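Local coordinates for protein vibralactone Cyclase (Boreostereum vibrans, PDB 6KD0) that probably catalyses the cyclization that forms the fused bicyclic beta-lactone of vibralactone, using an alpha/beta-hydrolase fold, at residues P271-G279 / F326-L337. Sequence-based numbering, arbitrary orientation.
Sequences PPLFFMSCG and FQEETIEGMSWL
Phe-274 lays its ring flat on the helix backbone at Gly-333, whose CA stands 3.5 Å from the ring centroid and only 10° off the normal, a CH-pi contact. The lack of a side chain at Gly-333 is consistent with this close approach. With CG anti to the backbone N (chi1 -172°), the ring reaches along the helix until CZ lies 3.9 Å from CG of Glu-329, a partly exposed residue whose OE1 is hydrogen-bonded to Thr-304 OG1. Beside it Met-276 bends at chi3, setting CE 3.8 Å from the centroid of the Phe-326 ring, over its face, while SD rests 3.3 Å from Thr-330 OG1, a hydroxyl already bonded to Phe-326 O. In the alpha/beta-hydrolase sheet, strand 273-278 lies between strands 203-207 and 301-307, and residues 326-337 of the C-terminal helix 321-338 run along it, nearly antiparallel (170°). Replacing Phe-274 with an alanine is likely to leave a gap over Gly-333 CA and to take from Trp-336 CE3 its 3.8 Å neighbour, Phe-274 CD2. Near Pro-272 the buried Leu-337 still brings CD2 to 3.5 Å from Pro-272 O, but the partly exposed side chains of Pro-272 and Trp-336 meet more loosely, CB to CH2 at 4.3 Å, and the indole takes a cation-pi contact from Arg-302.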
ATOM      1  N   PRO A 271     -10.326   9.590   5.647  1.00 22.27           N
ATOM      2  CA  PRO A 271     -10.270   8.732   6.841  1.00 21.94           C
ATOM      3  C   PRO A 271      -9.001   8.982   7.631  1.00 21.07           C
ATOM      4  O   PRO A 271      -7.997   9.468   7.084  1.00 23.02           O
ATOM      5  CB  PRO A 271     -10.299   7.301   6.271  1.00 23.79           C
ATOM      6  CG  PRO A 271     -10.697   7.434   4.839  1.00 25.26           C
ATOM      7  CD  PRO A 271     -10.315   8.811   4.394  1.00 19.19           C
ATOM      8  N   PRO A 272      -9.015   8.686   8.930  1.00 24.15           N
ATOM      9  CA  PRO A 272      -7.781   8.755   9.711  1.00 20.21           C
ATOM     10  C   PRO A 272      -6.694   7.950   9.015  1.00 18.73           C
ATOM     11  O   PRO A 272      -6.955   6.893   8.446  1.00 20.78           O
ATOM     12  CB  PRO A 272      -8.168   8.148  11.064  1.00 26.79           C
ATOM     13  CG  PRO A 272      -9.662   8.187  11.113  1.00 30.60           C
ATOM     14  CD  PRO A 272     -10.175   8.208   9.704  1.00 23.74           C
ATOM     15  N   LEU A 273      -5.476   8.481   9.034  1.00 22.04           N
ATOM     16  CA  LEU A 273      -4.397   8.006   8.181  1.00 20.37           C
ATOM     17  C   LEU A 273      -3.210   7.564   9.020  1.00 19.98           C
ATOM     18  O   LEU A 273      -2.655   8.366   9.774  1.00 23.76           O
ATOM     19  CB  LEU A 273      -3.966   9.101   7.208  1.00 20.35           C
ATOM     20  CG  LEU A 273      -2.716   8.799   6.390  1.00 21.71           C
ATOM     21  CD1 LEU A 273      -2.946   7.604   5.473  1.00 20.82           C
ATOM     22  CD2 LEU A 273      -2.334  10.029   5.585  1.00 22.75           C
ATOM     23  N   PHE A 274      -2.790   6.312   8.835  1.00 20.88           N
ATOM     24  CA  PHE A 274      -1.569   5.763   9.414  1.00 20.76           C
ATOM     25  C   PHE A 274      -0.564   5.618   8.278  1.00 19.41           C
ATOM     26  O   PHE A 274      -0.777   4.825   7.351  1.00 20.37           O
ATOM     27  CB  PHE A 274      -1.842   4.424  10.105  1.00 22.34           C
ATOM     28  CG  PHE A 274      -0.672   3.881  10.906  1.00 22.04           C
ATOM     29  CD1 PHE A 274       0.308   3.107  10.306  1.00 21.44           C
ATOM     30  CD2 PHE A 274      -0.593   4.101  12.273  1.00 23.45           C
ATOM     31  CE1 PHE A 274       1.364   2.597  11.047  1.00 22.19           C
ATOM     32  CE2 PHE A 274       0.462   3.599  13.023  1.00 24.89           C
ATOM     33  CZ  PHE A 274       1.444   2.841  12.406  1.00 26.50           C
ATOM     34  N   PHE A 275       0.526   6.378   8.356  1.00 18.81           N
ATOM     35  CA  PHE A 275       1.484   6.523   7.274  1.00 22.77           C
ATOM     36  C   PHE A 275       2.816   5.926   7.702  1.00 21.51           C
ATOM     37  O   PHE A 275       3.312   6.223   8.796  1.00 24.65           O
ATOM     38  CB  PHE A 275       1.645   8.003   6.914  1.00 20.16           C
ATOM     39  CG  PHE A 275       2.235   8.237   5.566  1.00 21.83           C
ATOM     40  CD1 PHE A 275       3.591   8.060   5.351  1.00 24.59           C
ATOM     41  CD2 PHE A 275       1.427   8.641   4.504  1.00 20.73           C
ATOM     42  CE1 PHE A 275       4.141   8.275   4.093  1.00 24.73           C
ATOM     43  CE2 PHE A 275       1.979   8.859   3.247  1.00 20.40           C
ATOM     44  CZ  PHE A 275       3.328   8.675   3.052  1.00 20.97           C
ATOM     45  N   MET A 276       3.385   5.070   6.860  1.00 19.57           N
ATOM     46  CA  MET A 276       4.652   4.421   7.165  1.00 22.09           C
ATOM     47  C   MET A 276       5.658   4.797   6.093  1.00 22.46           C
ATOM     48  O   MET A 276       5.373   4.655   4.904  1.00 19.57           O
ATOM     49  CB  MET A 276       4.485   2.905   7.236  1.00 18.11           C
ATOM     50  CG  MET A 276       3.395   2.496   8.176  1.00 20.00           C
ATOM     51  SD  MET A 276       3.273   0.717   8.315  1.00 20.31           S
ATOM     52  CE  MET A 276       4.703   0.374   9.342  1.00 21.82           C
ATOM     53  N   SER A 277       6.833   5.254   6.511  1.00 19.05           N
ATOM     54  CA  SER A 277       7.838   5.781   5.604  1.00 20.16           C
ATOM     55  C   SER A 277       9.164   5.065   5.812  1.00 21.86           C
ATOM     56  O   SER A 277       9.518   4.704   6.938  1.00 21.23           O
ATOM     57  CB  SER A 277       8.025   7.285   5.812  1.00 21.19           C
ATOM     58  OG  SER A 277       8.866   7.860   4.808  1.00 24.63           O
ATOM     59  N   CYS A 278       9.896   4.869   4.720  1.00 23.85           N
ATOM     60  CA  CYS A 278      11.270   4.386   4.775  1.00 22.84           C
ATOM     61  C   CYS A 278      12.203   5.559   4.512  1.00 24.54           C
ATOM     62  O   CYS A 278      11.960   6.365   3.603  1.00 25.23           O
ATOM     63  CB  CYS A 278      11.510   3.268   3.758  1.00 23.93           C
ATOM     64  SG  CYS A 278      10.612   1.760   4.164  1.00 28.89           S
ATOM     65  N   GLY A 279      13.285   5.639   5.287  1.00 23.45           N
ATOM     66  CA  GLY A 279      14.128   6.823   5.231  1.00 25.06           C
ATOM     67  C   GLY A 279      14.983   6.907   3.982  1.00 22.02           C
ATOM     68  O   GLY A 279      15.240   7.997   3.474  1.00 24.80           O
ATOM     69  N   PHE A 326       8.654  -3.778  11.341  1.00 19.18           N
ATOM     70  CA  PHE A 326       7.852  -3.043  10.365  1.00 19.36           C
ATOM     71  C   PHE A 326       6.499  -3.719  10.136  1.00 20.01           C
ATOM     72  O   PHE A 326       5.451  -3.059  10.118  1.00 21.53           O
ATOM     73  CB  PHE A 326       8.637  -2.912   9.051  1.00 18.94           C
ATOM     74  CG  PHE A 326       8.032  -1.924   8.063  1.00 22.08           C
ATOM     75  CD1 PHE A 326       6.937  -2.272   7.279  1.00 22.99           C
ATOM     76  CD2 PHE A 326       8.574  -0.655   7.916  1.00 24.47           C
ATOM     77  CE1 PHE A 326       6.379  -1.352   6.365  1.00 21.49           C
ATOM     78  CE2 PHE A 326       8.034   0.262   7.009  1.00 21.82           C
ATOM     79  CZ  PHE A 326       6.941  -0.091   6.238  1.00 23.18           C
ATOM     80  N   GLN A 327       6.493  -5.041   9.965  1.00 20.06           N
ATOM     81  CA  GLN A 327       5.201  -5.706   9.765  1.00 19.41           C
ATOM     82  C   GLN A 327       4.346  -5.657  11.030  1.00 20.84           C
ATOM     83  O   GLN A 327       3.121  -5.458  10.954  1.00 19.74           O
ATOM     84  CB  GLN A 327       5.375  -7.146   9.291  1.00 20.06           C
ATOM     85  CG  GLN A 327       4.044  -7.814   8.931  1.00 21.11           C
ATOM     86  CD  GLN A 327       3.334  -7.154   7.745  1.00 24.12           C
ATOM     87  OE1 GLN A 327       3.927  -6.373   6.994  1.00 25.64           O
ATOM     88  NE2 GLN A 327       2.066  -7.486   7.565  1.00 24.31           N
ATOM     89  N   GLU A 328       4.976  -5.804  12.203  1.00 20.78           N
ATOM     90  CA  GLU A 328       4.242  -5.718  13.465  1.00 23.96           C
ATOM     91  C   GLU A 328       3.614  -4.343  13.645  1.00 23.08           C
ATOM     92  O   GLU A 328       2.475  -4.229  14.107  1.00 24.10           O
ATOM     93  CB  GLU A 328       5.166  -6.031  14.643  1.00 24.48           C
ATOM     94  CG  GLU A 328       5.589  -7.491  14.745  1.00 30.45           C
ATOM     95  CD  GLU A 328       6.763  -7.687  15.709  1.00 42.77           C
ATOM     96  OE1 GLU A 328       7.065  -6.742  16.475  1.00 39.76           O
ATOM     97  OE2 GLU A 328       7.383  -8.777  15.697  1.00 43.83           O
ATOM     98  N   GLU A 329       4.343  -3.288  13.284  1.00 22.34           N
ATOM     99  CA  GLU A 329       3.803  -1.937  13.396  1.00 22.71           C
ATOM    100  C   GLU A 329       2.743  -1.657  12.331  1.00 22.23           C
ATOM    101  O   GLU A 329       1.817  -0.872  12.579  1.00 21.83           O
ATOM    102  CB  GLU A 329       4.928  -0.914  13.322  1.00 23.80           C
ATOM    103  CG  GLU A 329       4.434   0.527  13.488  1.00 33.43           C
ATOM    104  CD  GLU A 329       5.496   1.454  14.051  1.00 43.23           C
ATOM    105  OE1 GLU A 329       5.126   2.546  14.553  1.00 42.18           O
ATOM    106  OE2 GLU A 329       6.698   1.096  13.979  1.00 43.19           O
ATOM    107  N   THR A 330       2.854  -2.285  11.153  1.00 20.16           N
ATOM    108  CA  THR A 330       1.756  -2.259  10.186  1.00 20.45           C
ATOM    109  C   THR A 330       0.482  -2.789  10.827  1.00 22.50           C
ATOM    110  O   THR A 330      -0.591  -2.165  10.754  1.00 22.20           O
ATOM    111  CB  THR A 330       2.103  -3.106   8.948  1.00 21.42           C
ATOM    112  OG1 THR A 330       3.226  -2.540   8.259  1.00 19.96           O
ATOM    113  CG2 THR A 330       0.902  -3.183   7.991  1.00 18.59           C
ATOM    114  N   ILE A 331       0.591  -3.953  11.463  1.00 20.89           N
ATOM    115  CA  ILE A 331      -0.570  -4.586  12.078  1.00 22.26           C
ATOM    116  C   ILE A 331      -1.094  -3.750  13.243  1.00 23.32           C
ATOM    117  O   ILE A 331      -2.311  -3.648  13.446  1.00 23.89           O
ATOM    118  CB  ILE A 331      -0.221  -6.025  12.500  1.00 23.18           C
ATOM    119  CG1 ILE A 331       0.043  -6.876  11.252  1.00 22.57           C
ATOM    120  CG2 ILE A 331      -1.334  -6.610  13.342  1.00 23.65           C
ATOM    121  CD1 ILE A 331       0.587  -8.261  11.564  1.00 25.84           C
ATOM    122  N   GLU A 332      -0.192  -3.110  13.996  1.00 24.89           N
ATOM    123  CA  GLU A 332      -0.596  -2.221  15.090  1.00 23.89           C
ATOM    124  C   GLU A 332      -1.321  -0.986  14.569  1.00 25.47           C
ATOM    125  O   GLU A 332      -2.267  -0.499  15.201  1.00 24.20           O
ATOM    126  CB  GLU A 332       0.619  -1.789  15.914  1.00 27.56           C
ATOM    127  CG  GLU A 332       1.063  -2.760  16.997  1.00 33.80           C
ATOM    128  CD  GLU A 332       2.388  -2.341  17.636  1.00 49.17           C
ATOM    129  OE1 GLU A 332       3.000  -3.179  18.346  1.00 52.38           O
ATOM    130  OE2 GLU A 332       2.813  -1.173  17.431  1.00 45.87           O
ATOM    131  N   GLY A 333      -0.878  -0.444  13.434  1.00 21.08           N
ATOM    132  CA  GLY A 333      -1.589   0.678  12.837  1.00 20.79           C
ATOM    133  C   GLY A 333      -2.971   0.279  12.355  1.00 19.94           C
ATOM    134  O   GLY A 333      -3.949   1.014  12.532  1.00 22.11           O
ATOM    135  N   MET A 334      -3.072  -0.898  11.740  1.00 19.08           N
ATOM    136  CA  MET A 334      -4.391  -1.442  11.426  1.00 22.95           C
ATOM    137  C   MET A 334      -5.259  -1.544  12.675  1.00 22.00           C
ATOM    138  O   MET A 334      -6.448  -1.205  12.647  1.00 23.09           O
ATOM    139  CB  MET A 334      -4.263  -2.810  10.769  1.00 18.65           C
ATOM    140  CG  MET A 334      -3.622  -2.751   9.381  1.00 19.91           C
ATOM    141  SD  MET A 334      -3.413  -4.367   8.629  1.00 26.01           S
ATOM    142  CE  MET A 334      -2.944  -3.845   6.960  1.00 20.84           C
ATOM    143  N   SER A 335      -4.697  -2.077  13.760  1.00 24.11           N
ATOM    144  CA  SER A 335      -5.467  -2.221  14.991  1.00 27.03           C
ATOM    145  C   SER A 335      -5.930  -0.872  15.506  1.00 23.30           C
ATOM    146  O   SER A 335      -7.059  -0.750  15.982  1.00 29.42           O
ATOM    147  CB  SER A 335      -4.645  -2.948  16.050  1.00 25.93           C
ATOM    148  OG  SER A 335      -4.736  -4.334  15.824  1.00 32.88           O
ATOM    149  N   TRP A 336      -5.073   0.154  15.413  1.00 24.65           N
ATOM    150  CA  TRP A 336      -5.474   1.505  15.789  1.00 20.20           C
ATOM    151  C   TRP A 336      -6.665   1.957  14.963  1.00 28.16           C
ATOM    152  O   TRP A 336      -7.684   2.403  15.506  1.00 28.37           O
ATOM    153  CB  TRP A 336      -4.301   2.470  15.623  1.00 27.43           C
ATOM    154  CG  TRP A 336      -4.684   3.911  15.791  1.00 28.38           C
ATOM    155  CD1 TRP A 336      -5.233   4.497  16.899  1.00 32.44           C
ATOM    156  CD2 TRP A 336      -4.566   4.944  14.805  1.00 27.61           C
ATOM    157  NE1 TRP A 336      -5.450   5.839  16.668  1.00 32.33           N
ATOM    158  CE2 TRP A 336      -5.053   6.138  15.390  1.00 35.84           C
ATOM    159  CE3 TRP A 336      -4.088   4.977  13.493  1.00 27.54           C
ATOM    160  CZ2 TRP A 336      -5.079   7.354  14.699  1.00 30.38           C
ATOM    161  CZ3 TRP A 336      -4.119   6.177  12.801  1.00 25.96           C
ATOM    162  CH2 TRP A 336      -4.608   7.355  13.414  1.00 32.19           C
ATOM    163  N   LEU A 337      -6.574   1.804  13.641  1.00 21.77           N
ATOM    164  CA  LEU A 337      -7.672   2.227  12.779  1.00 25.91           C
ATOM    165  C   LEU A 337      -8.961   1.464  13.083  1.00 25.46           C
ATOM    166  O   LEU A 337     -10.044   2.057  13.144  1.00 26.74           O
ATOM    167  CB  LEU A 337      -7.268   2.058  11.318  1.00 21.09           C
ATOM    168  CG  LEU A 337      -6.106   2.956  10.897  1.00 25.45           C
ATOM    169  CD1 LEU A 337      -5.593   2.568   9.491  1.00 19.42           C
ATOM    170  CD2 LEU A 337      -6.516   4.425  10.937  1.00 23.22           C
TER